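PDB 5XIL: putative prolyl-tRNA synthetase from Leishmania major, which probably joins L-proline to tRNA(Pro) at the expense of ATP, through a class II catalytic core with anticodon-binding and zinc-containing C-terminal domains. Local coordinates for residues R127-R132 / A164-E169; L233-G238 / I256-S261; I294-G299 / G341-H346. One frame throughout, in Å; residues are numbered along the deposited sequence.

How the contacts relate
Contacts 1, 2 and 3 follow one another along the chain, each closing before the next opens. Contacts 1 and 2 belong to the class II synthetase core, their centres 10 Å apart. They meet where strands 156-165 and 253-265 run side by side, and W165 N probably hydrogen-bonds to W258 O, at 2.8 Å. The pair therefore covers neighbouring strands of one antiparallel region, with helix 168-189 packed against it. Contact 3 lies in the anticodon-binding domain, on the opposite side of the chain's centre, with its own centre about 56 Å from each of the others. Together they sample two different domains of the synthetase.

Contact 1 of 3, residues R127-R132 / A164-E169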
loop_
_atom_site.group_PDB
_atom_site.type_symbol
_atom_site.label_atom_id
_atom_site.label_comp_id
_atom_site.label_asym_id
_atom_site.label_seq_id
_atom_site.Cartn_x
_atom_site.Cartn_y
_atom_site.Cartn_z
ATOM N N ARG A 127 -8.267 7.132 -28.840
ATOM C CA ARG A 127 -7.690 8.122 -27.969
ATOM C C ARG A 127 -7.766 7.681 -26.480
ATOM O O ARG A 127 -7.102 8.241 -25.633
ATOM C CB ARG A 127 -8.460 9.422 -28.116
ATOM C CG ARG A 127 -8.478 9.955 -29.549
ATOM C CD ARG A 127 -9.203 11.291 -29.613
ATOM N NE ARG A 127 -10.637 11.179 -29.303
ATOM C CZ ARG A 127 -11.557 10.745 -30.159
ATOM N NH1 ARG A 127 -11.188 10.366 -31.374
ATOM N NH2 ARG A 127 -12.841 10.662 -29.788
ATOM N N ASP A 128 -8.592 6.702 -26.172
ATOM C CA ASP A 128 -8.668 6.141 -24.814
ATOM C C ASP A 128 -7.611 5.071 -24.508
ATOM O O ASP A 128 -7.502 4.629 -23.388
ATOM C CB ASP A 128 -10.062 5.595 -24.565
ATOM C CG ASP A 128 -11.135 6.666 -24.718
ATOM O OD1 ASP A 128 -10.991 7.728 -24.062
ATOM O OD2 ASP A 128 -12.119 6.467 -25.491
ATOM N N LEU A 129 -6.787 4.718 -25.456
ATOM C CA LEU A 129 -5.811 3.658 -25.258
ATOM C C LEU A 129 -4.489 4.300 -25.015
ATOM O O LEU A 129 -4.222 5.336 -25.576
ATOM C CB LEU A 129 -5.728 2.782 -26.489
ATOM C CG LEU A 129 -6.982 1.963 -26.827
ATOM C CD1 LEU A 129 -6.790 1.244 -28.124
ATOM C CD2 LEU A 129 -7.315 0.991 -25.711
ATOM N N PRO A 130 -3.610 3.641 -24.271
ATOM C CA PRO A 130 -3.861 2.366 -23.550
ATOM C C PRO A 130 -4.662 2.507 -22.254
ATOM O O PRO A 130 -4.694 3.582 -21.641
ATOM C CB PRO A 130 -2.447 1.888 -23.266
ATOM C CG PRO A 130 -1.689 3.150 -23.041
ATOM C CD PRO A 130 -2.205 4.092 -24.108
ATOM N N VAL A 131 -5.368 1.456 -21.846
ATOM C CA VAL A 131 -6.005 1.409 -20.533
ATOM C C VAL A 131 -5.064 0.535 -19.713
ATOM O O VAL A 131 -4.818 -0.607 -20.124
ATOM C CB VAL A 131 -7.412 0.791 -20.600
ATOM C CG1 VAL A 131 -8.052 0.557 -19.222
ATOM C CG2 VAL A 131 -8.322 1.746 -21.373
ATOM N N ARG A 132 -4.486 1.066 -18.611
ATOM C CA ARG A 132 -3.498 0.283 -17.851
ATOM C C ARG A 132 -3.808 0.433 -16.372
ATOM O O ARG A 132 -3.601 1.508 -15.768
ATOM C CB ARG A 132 -2.095 0.816 -18.108
ATOM C CG ARG A 132 -1.696 0.848 -19.584
ATOM C CD ARG A 132 -0.430 1.614 -19.807
ATOM N NE ARG A 132 0.675 0.800 -19.388
ATOM C CZ ARG A 132 1.910 1.285 -19.314
ATOM N NH1 ARG A 132 2.127 2.564 -19.667
ATOM N NH2 ARG A 132 2.900 0.501 -18.968
ATOM N N ALA A 164 -4.765 -2.862 -21.914
ATOM C CA ALA A 164 -5.282 -2.951 -23.277
ATOM C C ALA A 164 -4.577 -1.876 -24.061
ATOM O O ALA A 164 -4.577 -0.693 -23.645
ATOM C CB ALA A 164 -6.770 -2.666 -23.270
ATOM N N TRP A 165 -3.992 -2.257 -25.178
ATOM C CA TRP A 165 -3.203 -1.374 -26.006
ATOM C C TRP A 165 -3.786 -1.378 -27.453
ATOM O O TRP A 165 -4.356 -2.351 -27.865
ATOM C CB TRP A 165 -1.768 -1.878 -26.105
ATOM C CG TRP A 165 -1.014 -1.899 -24.828
ATOM C CD1 TRP A 165 -1.043 -2.860 -23.853
ATOM C CD2 TRP A 165 -0.116 -0.883 -24.381
ATOM N NE1 TRP A 165 -0.191 -2.478 -22.816
ATOM C CE2 TRP A 165 0.387 -1.282 -23.120
ATOM C CE3 TRP A 165 0.342 0.312 -24.944
ATOM C CZ2 TRP A 165 1.353 -0.518 -22.415
ATOM C CZ3 TRP A 165 1.241 1.099 -24.219
ATOM C CH2 TRP A 165 1.724 0.681 -22.961
ATOM N N ALA A 166 -3.475 -0.345 -28.213
ATOM C CA ALA A 166 -3.794 -0.261 -29.656
ATOM C C ALA A 166 -3.039 -1.261 -30.540
ATOM O O ALA A 166 -3.663 -1.859 -31.421
ATOM C CB ALA A 166 -3.603 1.196 -30.167
ATOM N N LYS A 167 -1.738 -1.454 -30.285
ATOM C CA LYS A 167 -0.883 -2.339 -31.081
ATOM C C LYS A 167 -0.375 -3.561 -30.321
ATOM O O LYS A 167 -0.077 -3.497 -29.150
ATOM C CB LYS A 167 0.365 -1.624 -31.638
ATOM C CG LYS A 167 0.104 -0.399 -32.509
ATOM C CD LYS A 167 1.209 -0.179 -33.554
ATOM C CE LYS A 167 2.621 -0.197 -32.992
ATOM N NZ LYS A 167 2.913 1.002 -32.158
ATOM N N ALA A 168 -0.170 -4.638 -31.057
ATOM C CA ALA A 168 0.366 -5.881 -30.509
ATOM C C ALA A 168 1.743 -5.711 -29.907
ATOM O O ALA A 168 2.064 -6.291 -28.887
ATOM C CB ALA A 168 0.441 -6.930 -31.596
ATOM N N GLU A 169 2.586 -4.938 -30.577
ATOM C CA GLU A 169 3.951 -4.731 -30.100
ATOM C C GLU A 169 4.008 -4.119 -28.712
ATOM O O GLU A 169 4.898 -4.445 -27.893
ATOM C CB GLU A 169 4.693 -3.857 -31.084
ATOM C CG GLU A 169 4.890 -4.583 -32.409
ATOM C CD GLU A 169 3.696 -4.474 -33.389
ATOM O OE1 GLU A 169 2.613 -3.887 -33.064
ATOM O OE2 GLU A 169 3.846 -5.023 -34.514
#
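R132 and W165 both start with CG anti to the carbonyl carbon and beside the backbone N, and the R132 chain then bends at chi3 (76°), which brings its guanidinium obliquely across the end of the indole. W165 CZ2 sits over one face of that guanidinium, 3.4 Å from R132 NE, toward its rim. The two planes are 48° apart, so this is an oblique crossing and not a flat stack. P130 works on the same indole: its CB stands over a face of the six-membered ring, 3.9 Å from the centroid, a CH-pi contact displaced toward the rim. R132 CG lies over this same face, so P130, just before the strand, and R132, within it, cover one side of the indole. The peptide bond before P130 is cis, which marks the entry into strand 131-139.

Beneath the side chains the backbones pair antiparallel. V131 N donates to A164 O at 2.9 Å, and A164 N returns a bond to V131 O of the same 2.9 Å length; each donor lies in the plane of the carbonyl it meets. V131 and A164 place their CB atoms on the sheet face opposite the indole, 4.4 Å apart. At the far end L129 closes the contact, its CD1 meeting A166 CB at 3.8 Å.

E174 of helix 168-189 ties the polar ends together, with OE2 in a salt bridge to R132 NH2 and OE1 taking a hydrogen bond from W165 NE1; the acid thus probably steadies the positive charge beside the ring. K167 is the N-cap of that helix. Strand 131-139 also pairs with strand 63-64 through R132 and E63, while strand 156-165 bonds onward to strand 253-265 through W165 and W258.

Contact 2 of 3, residues L233-G238 / I256-S261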
loop_
_atom_site.group_PDB
_atom_site.type_symbol
_atom_site.label_atom_id
_atom_site.label_comp_id
_atom_site.label_asym_id
_atom_site.label_seq_id
_atom_site.Cartn_x
_atom_site.Cartn_y
_atom_site.Cartn_z
ATOM N N LEU A 233 -2.777 -11.788 -23.655
ATOM C CA LEU A 233 -4.082 -12.276 -23.909
ATOM C C LEU A 233 -4.486 -12.028 -25.388
ATOM O O LEU A 233 -5.548 -12.404 -25.737
ATOM C CB LEU A 233 -5.144 -11.635 -23.003
ATOM C CG LEU A 233 -4.805 -11.645 -21.506
ATOM C CD1 LEU A 233 -5.787 -10.913 -20.675
ATOM C CD2 LEU A 233 -4.679 -13.087 -21.084
ATOM N N GLY A 234 -3.626 -11.459 -26.196
ATOM C CA GLY A 234 -3.972 -10.978 -27.550
ATOM C C GLY A 234 -5.283 -10.235 -27.667
ATOM O O GLY A 234 -5.651 -9.407 -26.833
ATOM N N GLN A 235 -6.088 -10.651 -28.674
ATOM C CA GLN A 235 -7.395 -10.053 -28.883
ATOM C C GLN A 235 -8.532 -10.956 -28.412
ATOM O O GLN A 235 -9.713 -10.645 -28.617
ATOM C CB GLN A 235 -7.558 -9.758 -30.384
ATOM C CG GLN A 235 -6.604 -8.704 -30.861
ATOM C CD GLN A 235 -6.636 -8.499 -32.365
ATOM O OE1 GLN A 235 -6.581 -9.442 -33.097
ATOM N NE2 GLN A 235 -6.631 -7.262 -32.799
ATOM N N ASN A 236 -8.223 -12.061 -27.756
ATOM C CA ASN A 236 -9.294 -12.967 -27.312
ATOM C C ASN A 236 -10.382 -12.366 -26.504
ATOM O O ASN A 236 -11.570 -12.663 -26.659
ATOM C CB ASN A 236 -8.690 -14.132 -26.507
ATOM C CG ASN A 236 -7.716 -14.949 -27.332
ATOM O OD1 ASN A 236 -8.083 -15.385 -28.393
ATOM N ND2 ASN A 236 -6.466 -15.110 -26.886
ATOM N N PHE A 237 -10.018 -11.547 -25.537
ATOM C CA PHE A 237 -11.013 -11.000 -24.660
ATOM C C PHE A 237 -11.775 -9.843 -25.210
ATOM O O PHE A 237 -12.909 -9.617 -24.818
ATOM C CB PHE A 237 -10.410 -10.604 -23.326
ATOM C CG PHE A 237 -10.190 -11.784 -22.426
ATOM C CD1 PHE A 237 -11.261 -12.375 -21.767
ATOM C CD2 PHE A 237 -8.930 -12.359 -22.285
ATOM C CE1 PHE A 237 -11.075 -13.469 -20.928
ATOM C CE2 PHE A 237 -8.750 -13.439 -21.436
ATOM C CZ PHE A 237 -9.813 -13.989 -20.751
ATOM N N GLY A 238 -11.156 -9.114 -26.115
ATOM C CA GLY A 238 -11.837 -8.003 -26.754
ATOM C C GLY A 238 -12.975 -8.536 -27.585
ATOM O O GLY A 238 -14.019 -7.959 -27.624
ATOM N N ILE A 256 -9.587 -4.368 -32.567
ATOM C CA ILE A 256 -9.696 -4.867 -31.201
ATOM C C ILE A 256 -8.386 -4.654 -30.463
ATOM O O ILE A 256 -7.305 -4.923 -30.985
ATOM C CB ILE A 256 -10.051 -6.344 -31.206
ATOM C CG1 ILE A 256 -11.361 -6.518 -32.005
ATOM C CG2 ILE A 256 -10.267 -6.861 -29.783
ATOM C CD1 ILE A 256 -11.937 -7.942 -32.037
ATOM N N PRO A 257 -8.465 -4.105 -29.237
ATOM C CA PRO A 257 -7.207 -3.877 -28.532
ATOM C C PRO A 257 -6.524 -5.188 -28.174
ATOM O O PRO A 257 -7.211 -6.201 -28.035
ATOM C CB PRO A 257 -7.628 -3.240 -27.227
ATOM C CG PRO A 257 -8.966 -2.700 -27.457
ATOM C CD PRO A 257 -9.601 -3.555 -28.527
ATOM N N TRP A 258 -5.206 -5.091 -27.948
ATOM C CA TRP A 258 -4.372 -6.146 -27.459
ATOM C C TRP A 258 -4.250 -6.032 -25.938
ATOM O O TRP A 258 -3.822 -4.998 -25.406
ATOM C CB TRP A 258 -3.044 -6.035 -28.144
ATOM C CG TRP A 258 -3.178 -6.175 -29.653
ATOM C CD1 TRP A 258 -3.545 -5.172 -30.554
ATOM C CD2 TRP A 258 -3.077 -7.383 -30.424
ATOM N NE1 TRP A 258 -3.653 -5.724 -31.829
ATOM C CE2 TRP A 258 -3.354 -7.054 -31.779
ATOM C CE3 TRP A 258 -2.698 -8.689 -30.119
ATOM C CZ2 TRP A 258 -3.290 -8.000 -32.807
ATOM C CZ3 TRP A 258 -2.668 -9.619 -31.116
ATOM C CH2 TRP A 258 -3.001 -9.280 -32.444
ATOM N N GLN A 259 -4.635 -7.088 -25.237
ATOM C CA GLN A 259 -4.694 -7.076 -23.803
ATOM C C GLN A 259 -3.655 -8.014 -23.153
ATOM O O GLN A 259 -3.172 -8.991 -23.732
ATOM C CB GLN A 259 -6.114 -7.477 -23.352
ATOM C CG GLN A 259 -7.115 -6.378 -23.581
ATOM C CD GLN A 259 -8.504 -6.783 -23.226
ATOM O OE1 GLN A 259 -9.312 -7.168 -24.090
ATOM N NE2 GLN A 259 -8.784 -6.772 -21.949
ATOM N N ASN A 260 -3.296 -7.649 -21.943
ATOM C CA ASN A 260 -2.488 -8.495 -21.092
ATOM C C ASN A 260 -3.011 -8.441 -19.672
ATOM O O ASN A 260 -3.848 -7.601 -19.310
ATOM C CB ASN A 260 -1.010 -8.109 -21.172
ATOM C CG ASN A 260 -0.698 -6.696 -20.603
ATOM O OD1 ASN A 260 -1.198 -6.286 -19.567
ATOM N ND2 ASN A 260 0.155 -5.976 -21.300
ATOM N N SER A 261 -2.570 -9.417 -18.889
ATOM C CA SER A 261 -2.856 -9.456 -17.496
ATOM C C SER A 261 -1.694 -10.131 -16.776
ATOM O O SER A 261 -0.941 -10.859 -17.361
ATOM C CB SER A 261 -4.206 -10.083 -17.144
ATOM O OG SER A 261 -4.168 -11.440 -17.349
HETATM O O HOH W 1 -8.333 -8.016 -26.375
#
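A classic beta bulge interrupts the pairing here: L233 and G234 both face Q259. L233 N donates to Q259 O at 2.8 Å, and Q259 N donates back to G234 O along an almost straight line, 170° at the hydrogen. Both donors stand above the plane of the carbonyl they meet. G234 has a positive phi (43°) and is the second residue of a type II' turn from L233 to N236, which leads the chain into helix 236-241.

Q235, the N-cap of that helix, extends its side chain beyond CG and lays it across the indole of W258. CG sits over the centre of the six-membered ring, 3.7 Å from the centroid, and the amide stacks on the ring with the planes 15° apart. The amide's rotation is fixed by NE2, which donates to I256 O at 3.0 Å with that oxygen close to the amide plane and NE2 above that of the carbonyl.

A water sits between helix 236-241 and the I256-P257 end of the other segment. It lies 2.6 Å from Q259 OE1 and 2.7 Å from P257 O, placed to donate to either, with more acceptors than protons in reach, and takes a weak bond from G238 N. G238 CA comes within 3.6 Å of I256 CG2, so the first helical turn lies close on I256.

Helix 111-122 covers the F237 side, where Y116 meets that ring edge-to-face. The whole is a bulged antiparallel strand pair with a tight turn into a helix, within the antiparallel sheet on which class II synthetase catalytic domains are built.

Contact 3 of 3, residues I294-G299 / G341-H346; sequences IIIPVG and GWRFNH
Strand 293-297 and helix 340-350 pack against each other in the anticodon-binding domain, an alpha/beta fold whose five-stranded mixed sheet carries this helix on one face. Strand and helix segments run nearly antiparallel, at 169°, with their axes 9.4 Å apart. The I296 side chain sets out toward the helix and is received between two residues of one helical turn, R343 and F344, while its neighbour I295 faces the other way, onto helix 306-325.

I296 crosses F344 obliquely and touches it with both branches. CD1 reaches F344 CD1 at 3.7 Å, and CG2, anti to the backbone N, lies in the plane of the ring at its edge, 3.9 Å from CE1. The V298 side chain crosses that of F344 at about a right angle, its CG1 near the ring plane at the edge, 3.8 Å from F344 CZ. I296 CD1 comes in obliquely instead, while R355 of strand 354-358 makes a cation-pi contact with the ring.

On the other side of I296, R343 bends at chi3 (-91°) and turns its guanidinium so that I296 CG2 lies over one face. The buried polar end is gripped by main-chain oxygens ahead of the helix: NE bonds to S339 O and NH1 to D333 O, with a weaker bond from NH2 to Y338 O. The carbonyl dipoles probably offset part of the positive charge, and the bonds hold the flat group in place. The P297 and R343 side chains cross at about a right angle, with P297 CG 3.9 Å from R343 NH1.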
loop_
_atom_site.group_PDB
_atom_site.type_symbol
_atom_site.label_atom_id
_atom_site.label_comp_id
_atom_site.label_asym_id
_atom_site.label_seq_id
_atom_site.Cartn_x
_atom_site.Cartn_y
_atom_site.Cartn_z
ATOM N N ILE A 294 19.387 -7.387 15.606
ATOM C CA ILE A 294 18.937 -7.459 16.954
ATOM C C ILE A 294 20.161 -7.290 17.879
ATOM O O ILE A 294 21.136 -7.940 17.719
ATOM C CB ILE A 294 18.196 -8.747 17.278
ATOM C CG1 ILE A 294 17.507 -8.705 18.658
ATOM C CG2 ILE A 294 19.073 -9.972 17.194
ATOM C CD1 ILE A 294 16.323 -7.808 18.702
ATOM N N ILE A 295 20.000 -6.482 18.892
ATOM C CA ILE A 295 21.092 -6.193 19.894
ATOM C C ILE A 295 20.728 -6.867 21.245
ATOM O O ILE A 295 19.700 -6.575 21.832
ATOM C CB ILE A 295 21.244 -4.670 20.067
ATOM C CG1 ILE A 295 21.500 -3.980 18.737
ATOM C CG2 ILE A 295 22.314 -4.323 21.127
ATOM C CD1 ILE A 295 21.201 -2.499 18.773
ATOM N N ILE A 296 21.577 -7.775 21.721
ATOM C CA ILE A 296 21.305 -8.495 22.917
ATOM C C ILE A 296 22.496 -8.313 23.868
ATOM O O ILE A 296 23.612 -8.627 23.473
ATOM C CB ILE A 296 21.160 -9.972 22.606
ATOM C CG1 ILE A 296 20.062 -10.172 21.533
ATOM C CG2 ILE A 296 20.907 -10.759 23.878
ATOM C CD1 ILE A 296 19.917 -11.586 21.028
ATOM N N PRO A 297 22.238 -7.818 25.104
ATOM C CA PRO A 297 23.309 -7.666 26.077
ATOM C C PRO A 297 23.782 -9.047 26.589
ATOM O O PRO A 297 22.994 -10.025 26.726
ATOM C CB PRO A 297 22.672 -6.759 27.159
ATOM C CG PRO A 297 21.258 -7.243 27.173
ATOM C CD PRO A 297 20.937 -7.453 25.696
ATOM N N VAL A 298 25.077 -9.172 26.792
ATOM C CA VAL A 298 25.663 -10.407 27.299
ATOM C C VAL A 298 26.739 -10.079 28.371
ATOM O O VAL A 298 27.114 -8.927 28.554
ATOM C CB VAL A 298 26.344 -11.233 26.210
ATOM C CG1 VAL A 298 25.361 -11.623 25.085
ATOM C CG2 VAL A 298 27.529 -10.455 25.630
ATOM N N GLY A 299 27.190 -11.118 29.071
ATOM C CA GLY A 299 28.274 -11.030 30.064
ATOM C C GLY A 299 27.850 -10.385 31.355
ATOM O O GLY A 299 28.690 -9.858 32.057
ATOM N N GLY A 341 21.201 -16.818 25.773
ATOM C CA GLY A 341 21.064 -17.953 24.876
ATOM C C GLY A 341 19.645 -18.170 24.363
ATOM O O GLY A 341 19.434 -18.444 23.185
ATOM N N TRP A 342 18.673 -18.104 25.252
ATOM C CA TRP A 342 17.287 -18.217 24.866
ATOM C C TRP A 342 16.914 -17.117 23.858
ATOM O O TRP A 342 16.193 -17.360 22.856
ATOM C CB TRP A 342 16.385 -18.052 26.081
ATOM C CG TRP A 342 14.943 -18.326 25.832
ATOM C CD1 TRP A 342 14.270 -19.507 26.138
ATOM C CD2 TRP A 342 13.950 -17.433 25.254
ATOM N NE1 TRP A 342 12.945 -19.397 25.747
ATOM C CE2 TRP A 342 12.717 -18.146 25.219
ATOM C CE3 TRP A 342 13.992 -16.122 24.728
ATOM C CZ2 TRP A 342 11.534 -17.584 24.686
ATOM C CZ3 TRP A 342 12.822 -15.564 24.212
ATOM C CH2 TRP A 342 11.602 -16.305 24.191
ATOM N N ARG A 343 17.324 -15.893 24.168
ATOM C CA ARG A 343 17.077 -14.778 23.244
ATOM C C ARG A 343 17.810 -15.038 21.908
ATOM O O ARG A 343 17.239 -14.777 20.848
ATOM C CB ARG A 343 17.471 -13.451 23.879
ATOM C CG ARG A 343 16.508 -12.990 24.955
ATOM C CD ARG A 343 17.046 -11.774 25.661
ATOM N NE ARG A 343 17.825 -12.169 26.818
ATOM C CZ ARG A 343 18.472 -11.324 27.627
ATOM N NH1 ARG A 343 18.519 -10.014 27.382
ATOM N NH2 ARG A 343 19.067 -11.824 28.704
ATOM N N PHE A 344 19.047 -15.568 21.923
ATOM C CA PHE A 344 19.750 -15.789 20.699
ATOM C C PHE A 344 18.882 -16.753 19.854
ATOM O O PHE A 344 18.768 -16.628 18.616
ATOM C CB PHE A 344 21.099 -16.520 20.903
ATOM C CG PHE A 344 22.237 -15.688 21.470
ATOM C CD1 PHE A 344 22.044 -14.444 22.083
ATOM C CD2 PHE A 344 23.525 -16.220 21.439
ATOM C CE1 PHE A 344 23.087 -13.752 22.672
ATOM C CE2 PHE A 344 24.570 -15.496 22.008
ATOM C CZ PHE A 344 24.349 -14.280 22.601
ATOM N N ASN A 345 18.356 -17.778 20.510
ATOM C CA ASN A 345 17.589 -18.820 19.785
ATOM C C ASN A 345 16.314 -18.260 19.123
ATOM O O ASN A 345 16.018 -18.569 17.931
ATOM C CB ASN A 345 17.184 -19.980 20.708
ATOM C CG ASN A 345 16.253 -20.975 19.995
ATOM O OD1 ASN A 345 16.693 -21.808 19.153
ATOM N ND2 ASN A 345 14.991 -20.865 20.271
ATOM N N HIS A 346 15.568 -17.477 19.894
ATOM C CA HIS A 346 14.362 -16.849 19.472
ATOM C C HIS A 346 14.553 -16.060 18.175
ATOM O O HIS A 346 13.796 -16.184 17.230
ATOM C CB HIS A 346 13.850 -15.921 20.576
ATOM C CG HIS A 346 12.684 -15.066 20.177
ATOM N ND1 HIS A 346 11.383 -15.531 20.128
ATOM C CD2 HIS A 346 12.618 -13.746 19.854
ATOM C CE1 HIS A 346 10.589 -14.557 19.761
ATOM N NE2 HIS A 346 11.309 -13.464 19.600
#